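Local coordinates for actin depolymerization factor 2 (Plasmodium berghei, PDB 2XFA), which probably binds actin and promotes the disassembly of actin filaments in the malaria parasite, at residues R73-M79 with R91-W97; I63-N69 with D133-E138. All coordinates share one frame; numbering follows the deposited sequence.

Contact 1 of 2, residues R73-M79 with R91-W97; sequences RYIIADM and RIYFIFW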
loop_
_atom_site.group_PDB
_atom_site.type_symbol
_atom_site.label_atom_id
_atom_site.label_comp_id
_atom_site.label_asym_id
_atom_site.label_seq_id
_atom_site.Cartn_x
_atom_site.Cartn_y
_atom_site.Cartn_z
ATOM N N ARG A 73 -7.600 -2.234 -1.691
ATOM C CA ARG A 73 -6.751 -1.055 -1.803
ATOM C C ARG A 73 -5.309 -1.418 -2.216
ATOM O O ARG A 73 -4.864 -2.522 -1.993
ATOM C CB ARG A 73 -6.697 -0.285 -0.485
ATOM C CG ARG A 73 -8.030 0.420 -0.091
ATOM C CD ARG A 73 -8.480 1.380 -1.187
ATOM N NE ARG A 73 -9.601 2.234 -0.782
ATOM C CZ ARG A 73 -10.862 2.024 -1.139
ATOM N NH1 ARG A 73 -11.166 0.978 -1.894
ATOM N NH2 ARG A 73 -11.827 2.857 -0.731
ATOM N N TYR A 74 -4.593 -0.464 -2.803
ATOM C CA TYR A 74 -3.141 -0.576 -2.907
ATOM C C TYR A 74 -2.570 0.387 -1.899
ATOM O O TYR A 74 -3.017 1.530 -1.791
ATOM C CB TYR A 74 -2.647 -0.147 -4.291
ATOM C CG TYR A 74 -3.310 -0.848 -5.433
ATOM C CD1 TYR A 74 -3.232 -2.217 -5.557
ATOM C CD2 TYR A 74 -4.019 -0.135 -6.383
ATOM C CE1 TYR A 74 -3.821 -2.869 -6.625
ATOM C CE2 TYR A 74 -4.613 -0.773 -7.444
ATOM C CZ TYR A 74 -4.500 -2.142 -7.557
ATOM O OH TYR A 74 -5.080 -2.790 -8.611
ATOM N N ILE A 75 -1.593 -0.060 -1.147
ATOM C CA ILE A 75 -0.947 0.832 -0.214
ATOM C C ILE A 75 0.559 0.880 -0.509
ATOM O O ILE A 75 1.194 -0.158 -0.695
ATOM C CB ILE A 75 -1.175 0.344 1.243
ATOM C CG1 ILE A 75 -2.683 0.169 1.518
ATOM C CG2 ILE A 75 -0.550 1.292 2.242
ATOM C CD1 ILE A 75 -3.075 -1.288 1.656
ATOM N N ILE A 76 1.102 2.088 -0.579
ATOM C CA ILE A 76 2.534 2.269 -0.554
ATOM C C ILE A 76 2.919 2.905 0.789
ATOM O O ILE A 76 2.369 3.940 1.160
ATOM C CB ILE A 76 3.012 3.136 -1.741
ATOM C CG1 ILE A 76 2.666 2.441 -3.060
ATOM C CG2 ILE A 76 4.526 3.358 -1.666
ATOM C CD1 ILE A 76 2.966 3.270 -4.278
ATOM N N ALA A 77 3.870 2.290 1.491
ATOM C CA ALA A 77 4.295 2.740 2.805
ATOM C C ALA A 77 5.814 2.780 2.916
ATOM O O ALA A 77 6.489 1.834 2.542
ATOM C CB ALA A 77 3.762 1.815 3.858
ATOM N N ASP A 78 6.336 3.868 3.467
ATOM C CA ASP A 78 7.762 3.980 3.790
ATOM C C ASP A 78 7.980 3.456 5.209
ATOM O O ASP A 78 7.785 4.183 6.179
ATOM C CB ASP A 78 8.183 5.436 3.696
ATOM C CG ASP A 78 9.645 5.606 3.329
ATOM O OD1 ASP A 78 10.338 4.591 3.084
ATOM O OD2 ASP A 78 10.095 6.772 3.279
ATOM N N MET A 79 8.346 2.184 5.325
ATOM C CA MET A 79 8.441 1.520 6.622
ATOM C C MET A 79 9.795 1.728 7.286
ATOM O O MET A 79 10.826 1.460 6.681
ATOM C CB MET A 79 8.198 0.023 6.450
ATOM C CG MET A 79 6.839 -0.302 5.869
ATOM S SD MET A 79 5.551 0.366 6.940
ATOM C CE MET A 79 4.199 -0.736 6.536
ATOM N N ARG A 91 12.319 1.520 4.195
ATOM C CA ARG A 91 12.094 0.614 3.052
ATOM C C ARG A 91 10.705 0.847 2.476
ATOM O O ARG A 91 9.736 1.007 3.219
ATOM C CB ARG A 91 12.194 -0.855 3.477
ATOM C CG ARG A 91 13.570 -1.312 4.008
ATOM C CD ARG A 91 14.670 -0.457 3.431
ATOM N NE ARG A 91 15.961 -1.144 3.392
ATOM C CZ ARG A 91 17.094 -0.577 2.986
ATOM N NH1 ARG A 91 17.099 0.692 2.597
ATOM N NH2 ARG A 91 18.221 -1.274 2.975
ATOM N N ILE A 92 10.588 0.832 1.157
ATOM C CA ILE A 92 9.293 1.072 0.544
ATOM C C ILE A 92 8.574 -0.239 0.307
ATOM O O ILE A 92 9.066 -1.095 -0.419
ATOM C CB ILE A 92 9.413 1.833 -0.771
ATOM C CG1 ILE A 92 9.994 3.226 -0.525
ATOM C CG2 ILE A 92 8.037 1.965 -1.412
ATOM C CD1 ILE A 92 10.453 3.896 -1.806
ATOM N N TYR A 93 7.431 -0.417 0.959
ATOM C CA TYR A 93 6.627 -1.621 0.762
ATOM C C TYR A 93 5.435 -1.271 -0.106
ATOM O O TYR A 93 4.863 -0.203 0.037
ATOM C CB TYR A 93 6.134 -2.165 2.103
ATOM C CG TYR A 93 7.193 -2.951 2.823
ATOM C CD1 TYR A 93 7.171 -4.345 2.831
ATOM C CD2 TYR A 93 8.259 -2.308 3.436
ATOM C CE1 TYR A 93 8.167 -5.075 3.479
ATOM C CE2 TYR A 93 9.263 -3.026 4.076
ATOM C CZ TYR A 93 9.212 -4.404 4.100
ATOM O OH TYR A 93 10.212 -5.101 4.744
ATOM N N PHE A 94 5.041 -2.187 -0.975
ATOM C CA PHE A 94 3.821 -2.025 -1.741
ATOM C C PHE A 94 2.882 -3.132 -1.258
ATOM O O PHE A 94 3.276 -4.286 -1.200
ATOM C CB PHE A 94 4.091 -2.191 -3.234
ATOM C CG PHE A 94 2.864 -2.084 -4.080
ATOM C CD1 PHE A 94 2.516 -0.875 -4.658
ATOM C CD2 PHE A 94 2.044 -3.181 -4.279
ATOM C CE1 PHE A 94 1.374 -0.762 -5.452
ATOM C CE2 PHE A 94 0.890 -3.079 -5.065
ATOM C CZ PHE A 94 0.556 -1.871 -5.652
ATOM N N ILE A 95 1.659 -2.781 -0.883
ATOM C CA ILE A 95 0.770 -3.774 -0.297
ATOM C C ILE A 95 -0.521 -3.785 -1.070
ATOM O O ILE A 95 -1.132 -2.747 -1.287
ATOM C CB ILE A 95 0.462 -3.435 1.170
ATOM C CG1 ILE A 95 1.764 -3.360 1.966
ATOM C CG2 ILE A 95 -0.542 -4.437 1.777
ATOM C CD1 ILE A 95 1.632 -2.518 3.243
ATOM N N PHE A 96 -0.913 -4.964 -1.512
ATOM C CA PHE A 96 -2.192 -5.133 -2.159
ATOM C C PHE A 96 -3.130 -5.759 -1.126
ATOM O O PHE A 96 -3.028 -6.953 -0.793
ATOM C CB PHE A 96 -2.057 -5.999 -3.410
ATOM C CG PHE A 96 -3.370 -6.355 -4.068
ATOM C CD1 PHE A 96 -4.497 -5.536 -3.927
ATOM C CD2 PHE A 96 -3.468 -7.498 -4.846
ATOM C CE1 PHE A 96 -5.692 -5.882 -4.540
ATOM C CE2 PHE A 96 -4.665 -7.851 -5.459
ATOM C CZ PHE A 96 -5.773 -7.051 -5.320
ATOM N N TRP A 97 -4.018 -4.920 -0.608
ATOM C CA TRP A 97 -5.066 -5.341 0.338
ATOM C C TRP A 97 -6.255 -5.845 -0.446
ATOM O O TRP A 97 -6.896 -5.089 -1.194
ATOM C CB TRP A 97 -5.489 -4.155 1.173
ATOM C CG TRP A 97 -6.686 -4.381 2.090
ATOM C CD1 TRP A 97 -7.832 -3.638 2.110
ATOM C CD2 TRP A 97 -6.847 -5.382 3.111
ATOM N NE1 TRP A 97 -8.699 -4.103 3.097
ATOM C CE2 TRP A 97 -8.128 -5.178 3.712
ATOM C CE3 TRP A 97 -6.042 -6.412 3.588
ATOM C CZ2 TRP A 97 -8.614 -5.978 4.760
ATOM C CZ3 TRP A 97 -6.526 -7.219 4.613
ATOM C CH2 TRP A 97 -7.805 -6.997 5.186
#

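Contact 2 of 2, residues I63-N69 with D133-E138; sequences IKNNLKN and DINEFE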
loop_
_atom_site.group_PDB
_atom_site.type_symbol
_atom_site.label_atom_id
_atom_site.label_comp_id
_atom_site.label_asym_id
_atom_site.label_seq_id
_atom_site.Cartn_x
_atom_site.Cartn_y
_atom_site.Cartn_z
ATOM N N ILE A 63 -2.523 2.719 8.919
ATOM C CA ILE A 63 -2.962 2.200 7.632
ATOM C C ILE A 63 -4.208 1.367 7.807
ATOM O O ILE A 63 -5.150 1.504 7.051
ATOM C CB ILE A 63 -1.897 1.326 6.959
ATOM C CG1 ILE A 63 -0.667 2.160 6.624
ATOM C CG2 ILE A 63 -2.449 0.716 5.696
ATOM C CD1 ILE A 63 0.480 1.318 6.063
ATOM N N LYS A 64 -4.196 0.509 8.819
ATOM C CA LYS A 64 -5.299 -0.409 9.053
ATOM C C LYS A 64 -6.607 0.350 9.282
ATOM O O LYS A 64 -7.660 -0.045 8.795
ATOM C CB LYS A 64 -4.993 -1.310 10.238
ATOM C CG LYS A 64 -6.118 -2.285 10.574
ATOM C CD LYS A 64 -6.557 -2.135 12.018
ATOM C CE LYS A 64 -7.828 -2.934 12.296
ATOM N NZ LYS A 64 -8.271 -2.814 13.721
ATOM N N ASN A 65 -6.533 1.461 9.993
ATOM C CA ASN A 65 -7.744 2.211 10.297
ATOM C C ASN A 65 -8.355 2.830 9.046
ATOM O O ASN A 65 -9.499 3.246 9.072
ATOM C CB ASN A 65 -7.471 3.270 11.361
ATOM C CG ASN A 65 -7.265 2.666 12.724
ATOM O OD1 ASN A 65 -7.847 1.629 13.040
ATOM N ND2 ASN A 65 -6.429 3.305 13.544
ATOM N N ASN A 66 -7.595 2.859 7.947
ATOM C CA ASN A 66 -8.108 3.343 6.653
ATOM C C ASN A 66 -8.638 2.251 5.730
ATOM O O ASN A 66 -9.068 2.539 4.615
ATOM C CB ASN A 66 -7.027 4.100 5.867
ATOM C CG ASN A 66 -6.634 5.417 6.509
ATOM O OD1 ASN A 66 -5.544 5.546 7.075
ATOM N ND2 ASN A 66 -7.518 6.408 6.419
ATOM N N LEU A 67 -8.592 1.003 6.177
ATOM C CA LEU A 67 -9.000 -0.121 5.342
ATOM C C LEU A 67 -10.311 -0.717 5.819
ATOM O O LEU A 67 -10.711 -0.499 6.956
ATOM C CB LEU A 67 -7.907 -1.200 5.363
ATOM C CG LEU A 67 -6.549 -0.666 4.876
ATOM C CD1 LEU A 67 -5.465 -1.738 5.005
ATOM C CD2 LEU A 67 -6.660 -0.160 3.429
ATOM N N LYS A 68 -10.973 -1.495 4.966
ATOM C CA LYS A 68 -12.213 -2.174 5.373
ATOM C C LYS A 68 -12.195 -3.614 4.903
ATOM O O LYS A 68 -11.478 -3.961 3.983
ATOM C CB LYS A 68 -13.429 -1.482 4.756
ATOM C CG LYS A 68 -13.507 0.016 5.024
ATOM C CD LYS A 68 -14.871 0.578 4.594
ATOM C CE LYS A 68 -15.091 1.999 5.112
ATOM N NZ LYS A 68 -16.426 2.540 4.708
ATOM N N ASN A 69 -13.034 -4.439 5.497
ATOM C CA ASN A 69 -13.110 -5.834 5.116
ATOM C C ASN A 69 -13.758 -6.031 3.752
ATOM O O ASN A 69 -13.821 -7.132 3.249
ATOM C CB ASN A 69 -13.959 -6.552 6.132
ATOM C CG ASN A 69 -13.249 -7.685 6.767
ATOM O OD1 ASN A 69 -12.048 -7.916 6.510
ATOM N ND2 ASN A 69 -13.963 -8.404 7.624
ATOM N N ASP A 133 -8.591 -11.484 7.120
ATOM C CA ASP A 133 -9.653 -10.620 7.645
ATOM C C ASP A 133 -9.018 -9.348 8.200
ATOM O O ASP A 133 -7.881 -9.375 8.707
ATOM C CB ASP A 133 -10.458 -11.323 8.759
ATOM C CG ASP A 133 -11.708 -10.523 9.158
ATOM O OD1 ASP A 133 -11.622 -9.689 10.085
ATOM O OD2 ASP A 133 -12.759 -10.699 8.510
ATOM N N ILE A 134 -9.758 -8.241 8.144
ATOM C CA ILE A 134 -9.271 -6.981 8.677
ATOM C C ILE A 134 -8.737 -7.126 10.120
ATOM O O ILE A 134 -7.814 -6.410 10.485
ATOM C CB ILE A 134 -10.340 -5.881 8.671
ATOM C CG1 ILE A 134 -9.712 -4.557 9.089
ATOM C CG2 ILE A 134 -11.468 -6.201 9.670
ATOM C CD1 ILE A 134 -8.709 -4.039 8.114
ATOM N N ASN A 135 -9.344 -8.010 10.928
ATOM C CA ASN A 135 -8.877 -8.293 12.295
ATOM C C ASN A 135 -7.438 -8.810 12.425
ATOM O O ASN A 135 -6.832 -8.713 13.499
ATOM C CB ASN A 135 -9.787 -9.319 12.978
ATOM C CG ASN A 135 -11.126 -8.739 13.334
ATOM O OD1 ASN A 135 -11.299 -7.516 13.361
ATOM N ND2 ASN A 135 -12.089 -9.607 13.598
ATOM N N GLU A 136 -6.900 -9.398 11.358
ATOM C CA GLU A 136 -5.533 -9.923 11.425
ATOM C C GLU A 136 -4.567 -9.121 10.559
ATOM O O GLU A 136 -3.376 -9.380 10.577
ATOM C CB GLU A 136 -5.474 -11.402 11.045
ATOM C CG GLU A 136 -6.198 -12.317 12.001
ATOM C CD GLU A 136 -7.412 -12.953 11.364
ATOM O OE1 GLU A 136 -8.508 -12.857 11.957
ATOM O OE2 GLU A 136 -7.272 -13.534 10.263
ATOM N N PHE A 137 -5.086 -8.135 9.828
ATOM C CA PHE A 137 -4.239 -7.299 8.985
ATOM C C PHE A 137 -2.933 -6.939 9.725
ATOM O O PHE A 137 -1.842 -7.231 9.273
ATOM C CB PHE A 137 -4.978 -6.029 8.545
ATOM C CG PHE A 137 -4.144 -5.112 7.665
ATOM C CD1 PHE A 137 -3.467 -4.029 8.200
ATOM C CD2 PHE A 137 -4.021 -5.358 6.308
ATOM C CE1 PHE A 137 -2.683 -3.189 7.395
ATOM C CE2 PHE A 137 -3.237 -4.527 5.493
ATOM C CZ PHE A 137 -2.576 -3.436 6.048
ATOM N N GLU A 138 -3.081 -6.325 10.883
ATOM C CA GLU A 138 -1.979 -5.728 11.623
ATOM C C GLU A 138 -0.955 -6.770 12.033
ATOM O O GLU A 138 0.239 -6.542 11.900
ATOM C CB GLU A 138 -2.545 -5.017 12.858
ATOM C CG GLU A 138 -1.640 -4.010 13.534
ATOM C CD GLU A 138 -2.340 -3.318 14.719
ATOM O OE1 GLU A 138 -3.089 -2.341 14.489
ATOM O OE2 GLU A 138 -2.148 -3.758 15.880
HETATM O O HOH W 1 -10.184 -4.816 13.471
#

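Contact 1 of 2, residues R73-M79 with R91-W97
Residues Arg73-Met79 and Arg91-Trp97 pair as the two arms of an antiparallel beta hairpin in the central sheet of the ADF-homology fold. Four hydrogen-bonded pairs, Arg73 with Trp97, Ile75 with Ile95, Ala77 with Tyr93 and Met79 with Arg91, each exchange two backbone bonds. The bonds of the second pair are short, 2.7 Å both from Ile75 N to Ile95 O and from Ile95 N to Ile75 O. Between them, CA-H groups of Tyr74, Ile76, Ile92 and Phe94 lean on carbonyl oxygens of the other strand.

On one face Tyr74, Phe94 and Phe96 form an aromatic cluster, extended by Ile76, whose CG1 lies against Phe94 CD1. Tyr74 CD1 lies 3.8 Å from Phe94 CZ, with the ring planes at 31°, and Tyr74 CE1 is 3.9 Å from Phe96 CD1. Phe94 swings CG opposite its own N (chi1 178°), which carries its ring toward Tyr74. Tyr74 OH reaches on to the carbonyl of Tyr110.

On the opposite face Ile75 CD1 sits 3.8 Å from Trp97 CB, and Met79 CG crosses to Tyr93 CD2 at 3.5 Å. Continuous backbone bonding thus fixes the register, while the Tyr74 face meets helix 104-118 and the Ile75 and Met79 face helix 56-65.

Contact 2 of 2, residues I63-N69 with D133-E138
Leu67 and Phe137 meet where the exit of helix 56-65 packs against the start of the C-terminal helix 137-146, on one side of the sheet of the ADF-homology fold. Leu67 CD1 stands over one ring face of Phe137, a CH-pi contact 3.8 Å from the centroid and 23° off the normal, displaced toward the rim near CZ. Phe137 places CG trans to its backbone N (chi1 180°), which sets the ring beneath that methyl. The same ring meets Trp97 edge-to-face.

Lys64 runs past this ring in the opposite direction. Its CB lies 3.7 Å from Phe137 CD1; CG touches both that atom and Ile134 CD1; the chain then bends at chi2. Lys64 CD comes nearest to Glu138 OE1, at 4.3 Å, and CE passes 3.9 Å from Ile134 O. At the tip, NZ donates to a water that in turn donates to Asn135 OD1. Glu138 OE1 is 5.3 Å from Lys64 NZ, too far for a salt bridge, though its charge may still favour the ammonium there.

Ile134 CD1 also rests on Leu67 CB. Beyond it, the Asn69 amide bridges two consecutive residues. Asn69 OD1 accepts from Ile134 N, the donor lying above the carbonyl plane. Asp133 OD1 accepts from Asn135 N, an Asx turn, while Asp133 OD2 takes Asn69 ND2 at 2.7 Å from above the carboxylate plane, the amide and carboxylate planes standing 89° apart.

From the N terminus, the chain passes through helix 56-65 into residues 63-69, the first half of contact 2, and then enters strand 73-81. Contact 1 closes the short hairpin loop between this strand and strand 89-97. Helix 104-118 and the edge strand 126-130 follow before residues 133-138 return to close the much longer loop of contact 2, within which contact 1 is nested. Trp97 joins the two: NE1 probably hydrogen-bonds to Lys68 O, and the indole packs on Leu67 and Ile134. Together they tie the sheet interior to helix 56-65 and the C-terminal helix; the centres of the two contacts lie about 13 Å apart.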